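Local coordinates for protein member of s1p family of ribosomal proteins (Pyrococcus furiosus, PDB 5YH1) that probably acts as a manganese-binding exonuclease on nucleic acid, this chain being the part of a longer RecJ-like protein that carries the DHH domain, at residues 28-33 against 236-241; 65-70 against 223-228; 196-201 against 227-232. All coordinates share one frame; numbering follows the deposited sequence.

Contacts 2 and 3 hold ligands of the manganese site in the DHH part of the chain. Their centres are 7 Å apart. They share T227 and G228 of helix 221-229, and each gives one aspartate to the same metal. Contact 1 lies farther out, with the Y239 side chain about 13 Å from the ion. The centre of contact 1 is about 15 Å from that of contact 2 and about 11 Å from that of contact 3. It ties the residues before helix 32-53 to helix 234-245, which follows helix 221-229. Along the sequence, contacts 2 and 3 are nested inside the loop that contact 1 closes. The metal site is thus built largely within that loop.

Contact 1: residues 28-33 against 236-241; sequences LVKSEV and FYQYLE
K30 and Q238 are joined by two hydrogen bonds that use both ends of one amide. K30 N donates to Q238 OE1 at 2.8 Å, nearly straight at 166°. In return Q238 NE2 donates to K30 O at 3.0 Å. This second bond lies in the plane of the K30 carbonyl, on a lone pair. The Q238 chain is extended beyond CG (chi2 175°), which carries CD out from helix 234-245 to the backbone of K30. Beside this pair, V29 CB lies 3.5 Å from Q238 OE1, and V29 CG1 meets Q238 CB at the same distance.

V29 CG1 also sits over the centre of the Y239 ring in a CH-pi contact, 3.6 Å from the centroid and 14° off the ring normal. V29 CG2 is farther along the ring, 3.8 Å from Y239 CZ. L28 CB comes obliquely to the ring, 3.9 Å from Y239 CE1. The Y239 hydroxyl is bonded to E205 of helix 199-210, which also accepts from L28 N. S31 caps the start of helix 32-53, and its OG is also bonded to E235.

The chemistry is that of a side-chain amide pairing with both backbone polar groups of one loop residue. Two bonds limit rotation of the Q238 amide, while the valine on the tyrosine face adds an apolar contact beside them.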
loop_
_atom_site.group_PDB
_atom_site.type_symbol
_atom_site.label_atom_id
_atom_site.label_comp_id
_atom_site.label_asym_id
_atom_site.label_seq_id
_atom_site.Cartn_x
_atom_site.Cartn_y
_atom_site.Cartn_z
ATOM N N LEU A 28 41.014 1.999 1.838
ATOM C CA LEU A 28 41.149 1.685 3.265
ATOM C C LEU A 28 41.882 0.373 3.518
ATOM O O LEU A 28 42.330 0.120 4.631
ATOM C CB LEU A 28 39.773 1.614 3.925
ATOM C CG LEU A 28 39.032 2.938 4.048
ATOM C CD1 LEU A 28 37.571 2.686 4.410
ATOM C CD2 LEU A 28 39.697 3.826 5.085
ATOM N N VAL A 29 41.985 -0.446 2.477
ATOM C CA VAL A 29 42.556 -1.782 2.552
ATOM C C VAL A 29 43.402 -2.018 1.303
ATOM O O VAL A 29 43.272 -1.271 0.328
ATOM C CB VAL A 29 41.447 -2.852 2.580
ATOM C CG1 VAL A 29 40.525 -2.639 3.773
ATOM C CG2 VAL A 29 40.643 -2.837 1.285
ATOM N N LYS A 30 44.233 -3.066 1.323
ATOM C CA LYS A 30 44.975 -3.504 0.137
ATOM C C LYS A 30 44.097 -4.421 -0.694
ATOM O O LYS A 30 43.485 -5.347 -0.161
ATOM C CB LYS A 30 46.262 -4.269 0.503
ATOM C CG LYS A 30 47.097 -3.651 1.621
ATOM C CD LYS A 30 48.595 -3.704 1.311
ATOM C CE LYS A 30 49.456 -3.730 2.573
ATOM N NZ LYS A 30 49.700 -5.121 3.051
ATOM N N SER A 31 44.060 -4.186 -2.004
ATOM C CA SER A 31 43.177 -4.930 -2.891
ATOM C C SER A 31 43.522 -4.649 -4.351
ATOM O O SER A 31 43.410 -3.513 -4.806
ATOM C CB SER A 31 41.715 -4.515 -2.649
ATOM O OG SER A 31 40.840 -5.112 -3.598
ATOM N N GLU A 32 43.921 -5.681 -5.082
ATOM C CA GLU A 32 44.167 -5.541 -6.513
ATOM C C GLU A 32 42.864 -5.273 -7.273
ATOM O O GLU A 32 42.862 -4.587 -8.298
ATOM C CB GLU A 32 44.870 -6.787 -7.059
ATOM C CG GLU A 32 46.337 -6.871 -6.655
ATOM C CD GLU A 32 47.170 -5.771 -7.297
ATOM O OE1 GLU A 32 47.383 -5.827 -8.531
ATOM O OE2 GLU A 32 47.600 -4.844 -6.570
ATOM N N VAL A 33 41.762 -5.809 -6.760
ATOM C CA VAL A 33 40.448 -5.577 -7.358
ATOM C C VAL A 33 40.087 -4.089 -7.290
ATOM O O VAL A 33 39.756 -3.487 -8.305
ATOM C CB VAL A 33 39.370 -6.464 -6.718
ATOM C CG1 VAL A 33 37.987 -6.111 -7.253
ATOM C CG2 VAL A 33 39.683 -7.927 -7.012
ATOM N N PHE A 236 37.693 -8.045 3.356
ATOM C CA PHE A 236 36.753 -7.981 4.482
ATOM C C PHE A 236 37.528 -8.081 5.796
ATOM O O PHE A 236 37.301 -7.310 6.734
ATOM C CB PHE A 236 35.691 -9.089 4.362
ATOM C CG PHE A 236 34.828 -9.275 5.587
ATOM C CD1 PHE A 236 34.005 -8.254 6.045
ATOM C CD2 PHE A 236 34.801 -10.498 6.253
ATOM C CE1 PHE A 236 33.194 -8.432 7.156
ATOM C CE2 PHE A 236 33.986 -10.688 7.372
ATOM C CZ PHE A 236 33.184 -9.647 7.825
ATOM N N TYR A 237 38.480 -9.005 5.832
ATOM C CA TYR A 237 39.227 -9.265 7.058
ATOM C C TYR A 237 40.100 -8.076 7.423
ATOM O O TYR A 237 40.339 -7.841 8.593
ATOM C CB TYR A 237 39.991 -10.592 6.951
ATOM C CG TYR A 237 39.024 -11.751 6.786
ATOM C CD1 TYR A 237 38.158 -12.113 7.823
ATOM C CD2 TYR A 237 38.932 -12.447 5.590
ATOM C CE1 TYR A 237 37.247 -13.157 7.678
ATOM C CE2 TYR A 237 38.023 -13.496 5.437
ATOM C CZ TYR A 237 37.187 -13.842 6.486
ATOM O OH TYR A 237 36.289 -14.879 6.337
ATOM N N GLN A 238 40.507 -7.282 6.430
ATOM C CA GLN A 238 41.136 -5.986 6.707
ATOM C C GLN A 238 40.110 -4.956 7.185
ATOM O O GLN A 238 40.366 -4.216 8.140
ATOM C CB GLN A 238 41.850 -5.443 5.468
ATOM C CG GLN A 238 43.006 -6.304 4.961
ATOM C CD GLN A 238 43.578 -5.769 3.657
ATOM O OE1 GLN A 238 44.217 -4.710 3.629
ATOM N NE2 GLN A 238 43.344 -6.487 2.571
ATOM N N TYR A 239 38.967 -4.875 6.499
ATOM C CA TYR A 239 37.928 -3.896 6.859
ATOM C C TYR A 239 37.489 -4.067 8.325
ATOM O O TYR A 239 37.209 -3.093 9.005
ATOM C CB TYR A 239 36.706 -4.002 5.927
ATOM C CG TYR A 239 36.846 -3.313 4.578
ATOM C CD1 TYR A 239 37.114 -1.950 4.497
ATOM C CD2 TYR A 239 36.671 -4.016 3.390
ATOM C CE1 TYR A 239 37.217 -1.309 3.277
ATOM C CE2 TYR A 239 36.776 -3.380 2.153
ATOM C CZ TYR A 239 37.047 -2.026 2.105
ATOM O OH TYR A 239 37.170 -1.380 0.889
ATOM N N LEU A 240 37.442 -5.303 8.801
ATOM C CA LEU A 240 37.076 -5.590 10.197
ATOM C C LEU A 240 37.893 -4.833 11.250
ATOM O O LEU A 240 37.388 -4.525 12.338
ATOM C CB LEU A 240 37.214 -7.084 10.478
ATOM C CG LEU A 240 36.117 -7.997 9.932
ATOM C CD1 LEU A 240 36.502 -9.446 10.216
ATOM C CD2 LEU A 240 34.753 -7.675 10.540
ATOM N N GLU A 241 39.155 -4.554 10.943
ATOM C CA GLU A 241 40.026 -3.844 11.874
ATOM C C GLU A 241 39.521 -2.436 12.195
ATOM O O GLU A 241 39.687 -1.960 13.318
ATOM C CB GLU A 241 41.459 -3.813 11.327
ATOM C CG GLU A 241 42.151 -5.167 11.397
ATOM C CD GLU A 241 42.553 -5.508 12.822
ATOM O OE1 GLU A 241 43.525 -4.894 13.318
ATOM O OE2 GLU A 241 41.882 -6.357 13.456
#

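Contact 2: residues 65-70 against 223-228; sequences DTDGYT and AIAGTG. With MN (manganese (II) ion), chain F.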
loop_
_atom_site.group_PDB
_atom_site.type_symbol
_atom_site.label_atom_id
_atom_site.label_comp_id
_atom_site.label_asym_id
_atom_site.label_seq_id
_atom_site.Cartn_x
_atom_site.Cartn_y
_atom_site.Cartn_z
ATOM N N ASP A 65 18.630 -4.406 2.098
ATOM C CA ASP A 65 19.233 -5.270 3.108
ATOM C C ASP A 65 20.443 -4.587 3.731
ATOM O O ASP A 65 20.751 -3.433 3.404
ATOM C CB ASP A 65 19.550 -6.661 2.542
ATOM C CG ASP A 65 20.629 -6.651 1.478
ATOM O OD1 ASP A 65 21.169 -5.585 1.105
ATOM O OD2 ASP A 65 20.921 -7.745 0.973
ATOM N N THR A 66 21.107 -5.281 4.648
ATOM C CA THR A 66 22.173 -4.671 5.420
ATOM C C THR A 66 23.247 -4.063 4.516
ATOM O O THR A 66 23.614 -2.904 4.692
ATOM C CB THR A 66 22.781 -5.669 6.434
ATOM O OG1 THR A 66 21.828 -5.913 7.479
ATOM C CG2 THR A 66 24.058 -5.112 7.058
ATOM N N ASP A 67 23.712 -4.833 3.539
ATOM C CA ASP A 67 24.766 -4.370 2.616
ATOM C C ASP A 67 24.290 -3.147 1.826
ATOM O O ASP A 67 25.002 -2.143 1.721
ATOM C CB ASP A 67 25.172 -5.515 1.682
ATOM C CG ASP A 67 26.304 -5.144 0.726
ATOM O OD1 ASP A 67 27.312 -4.563 1.175
ATOM O OD2 ASP A 67 26.180 -5.458 -0.483
ATOM N N GLY A 68 23.066 -3.219 1.308
ATOM C CA GLY A 68 22.481 -2.102 0.559
ATOM C C GLY A 68 22.244 -0.840 1.366
ATOM O O GLY A 68 22.592 0.250 0.915
ATOM N N TYR A 69 21.648 -0.976 2.553
ATOM C CA TYR A 69 21.444 0.178 3.431
ATOM C C TYR A 69 22.791 0.781 3.794
ATOM O O TYR A 69 22.982 1.998 3.741
ATOM C CB TYR A 69 20.680 -0.202 4.719
ATOM C CG TYR A 69 19.176 -0.084 4.585
ATOM C CD1 TYR A 69 18.531 1.120 4.817
ATOM C CD2 TYR A 69 18.402 -1.171 4.224
ATOM C CE1 TYR A 69 17.155 1.236 4.673
ATOM C CE2 TYR A 69 17.020 -1.066 4.092
ATOM C CZ TYR A 69 16.409 0.140 4.311
ATOM O OH TYR A 69 15.041 0.249 4.175
ATOM N N THR A 70 23.731 -0.073 4.174
ATOM C CA THR A 70 25.053 0.420 4.570
ATOM C C THR A 70 25.696 1.216 3.429
ATOM O O THR A 70 26.210 2.315 3.636
ATOM C CB THR A 70 25.959 -0.735 5.024
ATOM O OG1 THR A 70 25.301 -1.451 6.067
ATOM C CG2 THR A 70 27.279 -0.210 5.550
ATOM N N ALA A 223 32.801 -3.205 7.281
ATOM C CA ALA A 223 32.722 -4.363 8.165
ATOM C C ALA A 223 31.283 -4.787 8.419
ATOM O O ALA A 223 30.985 -5.981 8.453
ATOM C CB ALA A 223 33.424 -4.072 9.489
ATOM N N ILE A 224 30.396 -3.812 8.608
ATOM C CA ILE A 224 28.961 -4.096 8.788
ATOM C C ILE A 224 28.380 -4.711 7.506
ATOM O O ILE A 224 27.732 -5.756 7.545
ATOM C CB ILE A 224 28.183 -2.824 9.209
ATOM C CG1 ILE A 224 28.629 -2.369 10.597
ATOM C CG2 ILE A 224 26.689 -3.095 9.260
ATOM C CD1 ILE A 224 28.139 -1.004 11.013
ATOM N N ALA A 225 28.666 -4.085 6.368
ATOM C CA ALA A 225 28.154 -4.546 5.073
ATOM C C ALA A 225 28.598 -5.964 4.756
ATOM O O ALA A 225 27.775 -6.806 4.373
ATOM C CB ALA A 225 28.596 -3.597 3.975
ATOM N N GLY A 226 29.897 -6.231 4.940
ATOM C CA GLY A 226 30.457 -7.571 4.719
ATOM C C GLY A 226 29.886 -8.630 5.639
ATOM O O GLY A 226 29.721 -9.782 5.244
ATOM N N THR A 227 29.582 -8.240 6.875
ATOM C CA THR A 227 28.915 -9.141 7.810
ATOM C C THR A 227 27.521 -9.473 7.294
ATOM O O THR A 227 27.141 -10.638 7.223
ATOM C CB THR A 227 28.844 -8.532 9.224
ATOM O OG1 THR A 227 30.173 -8.242 9.676
ATOM C CG2 THR A 227 28.168 -9.484 10.192
ATOM N N GLY A 228 26.778 -8.450 6.888
ATOM C CA GLY A 228 25.444 -8.658 6.317
ATOM C C GLY A 228 25.426 -9.631 5.155
ATOM O O GLY A 228 24.604 -10.541 5.119
HETATM MN MN MN F . 25.049 -6.975 -1.426
HETATM O O HOH W 1 23.187 -6.977 -0.315
HETATM O O HOH W 2 24.155 -8.876 -2.161
#
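D67 and A225 meet at the manganese site of the DHH domain, where the N-terminal end of helix 66-86 packs on helix 221-229. The short segments run nearly antiparallel, at 157°, with axes 8.0 Å apart. CG of D67 is anti to the backbone N (chi1 -178°), which places the carboxylate carbon between metal and helix. From there D67 OD2 binds the manganese at 2.1 Å, and D67 OD1 lies 3.2 Å from A225 CB. D67 OD1 accepts from G200 N and T198 OG1, outside the two segments, which would hold the carboxylate in place for the metal.

Away from the metal the packing is by van der Waals contact, mostly of methyl groups. G228 has no side chain, and its CA comes within 3.9 Å of T66 CG2. T66 CG2 is also 4.0 Å from I224 CG2. T70 CG2 meets A225 CB at 4.0 Å. The T70 hydroxyl turns back to T66 O, which T70 N reaches from the opposite face. D65 is the N-cap: its OD1 accepts from G68 N at 3.0 Å. D65 OD2 lies 2.7 Å from a metal-bound water, which probably donates to it.

D137, H163 and D229 complete the protein ligands. Carboxylates and a histidine gathered on manganese are typical of the DHH phosphoesterase active site.

Contact 3: residues 196-201 against 227-232; sequences ELTAGM and TGDRSK. With MN (manganese (II) ion), chain F.
S231 and E196 join two loops beside the manganese site of the DHH domain. S231 follows a Schellman motif that closes helix 221-229, where R230 takes a positive phi. T198, the N-cap residue of helix 199-210, faces D229.

One hydrogen bond crosses the contact. S231 OG donates to E196 O at 2.6 Å, tilted 15° from the carbonyl plane. OG is anti to the backbone N of S231 (chi1 172°), which points it across to the E196 carbonyl. S231 OG is also bonded to A233 N, so S231 links E196 to the start of the segment leading into helix 234-245. The E196 side chain keeps close to this bond only at its base, with E196 CB 3.7 Å from S231 OG, and its end leads away.

Metal binding comes from D229. Its OD2 binds the manganese at 2.2 Å, and two waters sit on the same ion. T198 lies next to this ligand: its CB is 3.9 Å from D229 OD2. In the first turn of helix 199-210, A199 N bonds to OD2 of D67, another ligand of the ion, and so helps hold that carboxylate.

The rest is packing. The side chains of T198 and D229 slide past each other in opposite directions, with T198 CG2 3.8 Å from D229 CB. T198 CG2 also approaches S231 CB, at 4.1 Å. M201 is selenomethionine, bent at chi3 (-147°), and its terminal methyl CE lies 3.8 Å from S231 CB.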
loop_
_atom_site.group_PDB
_atom_site.type_symbol
_atom_site.label_atom_id
_atom_site.label_comp_id
_atom_site.label_asym_id
_atom_site.label_seq_id
_atom_site.Cartn_x
_atom_site.Cartn_y
_atom_site.Cartn_z
ATOM N N GLU A 196 32.370 -11.291 -3.416
ATOM C CA GLU A 196 32.668 -11.064 -2.011
ATOM C C GLU A 196 33.168 -9.654 -1.699
ATOM O O GLU A 196 33.258 -9.280 -0.541
ATOM C CB GLU A 196 33.650 -12.116 -1.489
ATOM C CG GLU A 196 34.941 -12.239 -2.288
ATOM C CD GLU A 196 34.917 -13.407 -3.269
ATOM O OE1 GLU A 196 35.816 -14.270 -3.161
ATOM O OE2 GLU A 196 34.004 -13.468 -4.133
ATOM N N LEU A 197 33.490 -8.872 -2.722
ATOM C CA LEU A 197 33.691 -7.430 -2.531
ATOM C C LEU A 197 32.325 -6.752 -2.697
ATOM O O LEU A 197 31.848 -6.535 -3.823
ATOM C CB LEU A 197 34.713 -6.884 -3.530
ATOM C CG LEU A 197 35.164 -5.440 -3.338
ATOM C CD1 LEU A 197 35.889 -5.241 -2.017
ATOM C CD2 LEU A 197 36.044 -5.035 -4.503
ATOM N N THR A 198 31.703 -6.421 -1.567
ATOM C CA THR A 198 30.274 -6.090 -1.536
ATOM C C THR A 198 29.990 -4.608 -1.761
ATOM O O THR A 198 30.892 -3.766 -1.728
ATOM C CB THR A 198 29.645 -6.526 -0.194
ATOM O OG1 THR A 198 30.041 -5.633 0.852
ATOM C CG2 THR A 198 30.075 -7.939 0.157
ATOM N N ALA A 199 28.716 -4.284 -1.954
ATOM C CA ALA A 199 28.320 -2.916 -2.317
ATOM C C ALA A 199 28.714 -1.905 -1.260
ATOM O O ALA A 199 29.124 -0.796 -1.586
ATOM C CB ALA A 199 26.824 -2.846 -2.584
ATOM N N GLY A 200 28.590 -2.288 0.008
ATOM C CA GLY A 200 28.961 -1.403 1.112
ATOM C C GLY A 200 30.454 -1.119 1.174
ATOM O O GLY A 200 30.872 -0.047 1.610
HETATM N N MSE A 201 31.257 -2.089 0.754
HETATM C CA MSE A 201 32.702 -1.897 0.644
HETATM C C MSE A 201 32.949 -0.924 -0.478
HETATM O O MSE A 201 33.551 0.133 -0.279
HETATM C CB MSE A 201 33.421 -3.224 0.386
HETATM C CG MSE A 201 33.411 -4.112 1.625
HETATM SE SE MSE A 201 33.974 -5.964 1.228
HETATM C CE MSE A 201 32.797 -6.791 2.570
ATOM N N THR A 227 29.582 -8.240 6.875
ATOM C CA THR A 227 28.915 -9.141 7.810
ATOM C C THR A 227 27.521 -9.473 7.294
ATOM O O THR A 227 27.141 -10.638 7.223
ATOM C CB THR A 227 28.844 -8.532 9.224
ATOM O OG1 THR A 227 30.173 -8.242 9.676
ATOM C CG2 THR A 227 28.168 -9.484 10.192
ATOM N N GLY A 228 26.778 -8.450 6.888
ATOM C CA GLY A 228 25.444 -8.658 6.317
ATOM C C GLY A 228 25.426 -9.631 5.155
ATOM O O GLY A 228 24.604 -10.541 5.119
ATOM N N ASP A 229 26.347 -9.442 4.211
ATOM C CA ASP A 229 26.440 -10.288 3.017
ATOM C C ASP A 229 27.315 -11.532 3.188
ATOM O O ASP A 229 27.478 -12.295 2.235
ATOM C CB ASP A 229 26.976 -9.472 1.827
ATOM C CG ASP A 229 25.873 -8.858 0.975
ATOM O OD1 ASP A 229 24.678 -8.878 1.366
ATOM O OD2 ASP A 229 26.219 -8.328 -0.097
ATOM N N ARG A 230 27.874 -11.736 4.384
ATOM C CA ARG A 230 28.682 -12.926 4.688
ATOM C C ARG A 230 29.870 -13.081 3.740
ATOM O O ARG A 230 30.131 -14.155 3.218
ATOM C CB ARG A 230 27.817 -14.187 4.668
ATOM C CG ARG A 230 26.709 -14.182 5.706
ATOM C CD ARG A 230 25.627 -15.190 5.366
ATOM N NE ARG A 230 24.648 -15.267 6.451
ATOM C CZ ARG A 230 24.247 -16.380 7.068
ATOM N NH1 ARG A 230 24.704 -17.582 6.717
ATOM N NH2 ARG A 230 23.359 -16.287 8.051
ATOM N N SER A 231 30.582 -11.989 3.532
ATOM C CA SER A 231 31.780 -11.987 2.709
ATOM C C SER A 231 32.919 -12.722 3.416
ATOM O O SER A 231 33.123 -12.541 4.621
ATOM C CB SER A 231 32.207 -10.545 2.423
ATOM O OG SER A 231 33.467 -10.489 1.783
ATOM N N LYS A 232 33.644 -13.539 2.657
ATOM C CA LYS A 232 34.901 -14.143 3.113
ATOM C C LYS A 232 36.092 -13.582 2.320
ATOM O O LYS A 232 37.082 -14.284 2.114
ATOM C CB LYS A 232 34.867 -15.673 2.938
ATOM C CG LYS A 232 33.615 -16.386 3.433
ATOM C CD LYS A 232 33.398 -16.176 4.919
ATOM C CE LYS A 232 32.147 -16.913 5.380
ATOM N NZ LYS A 232 31.456 -16.181 6.477
HETATM MN MN MN F . 25.049 -6.975 -1.426
HETATM O O HOH W 1 23.187 -6.977 -0.315
HETATM O O HOH W 2 24.155 -8.876 -2.161
#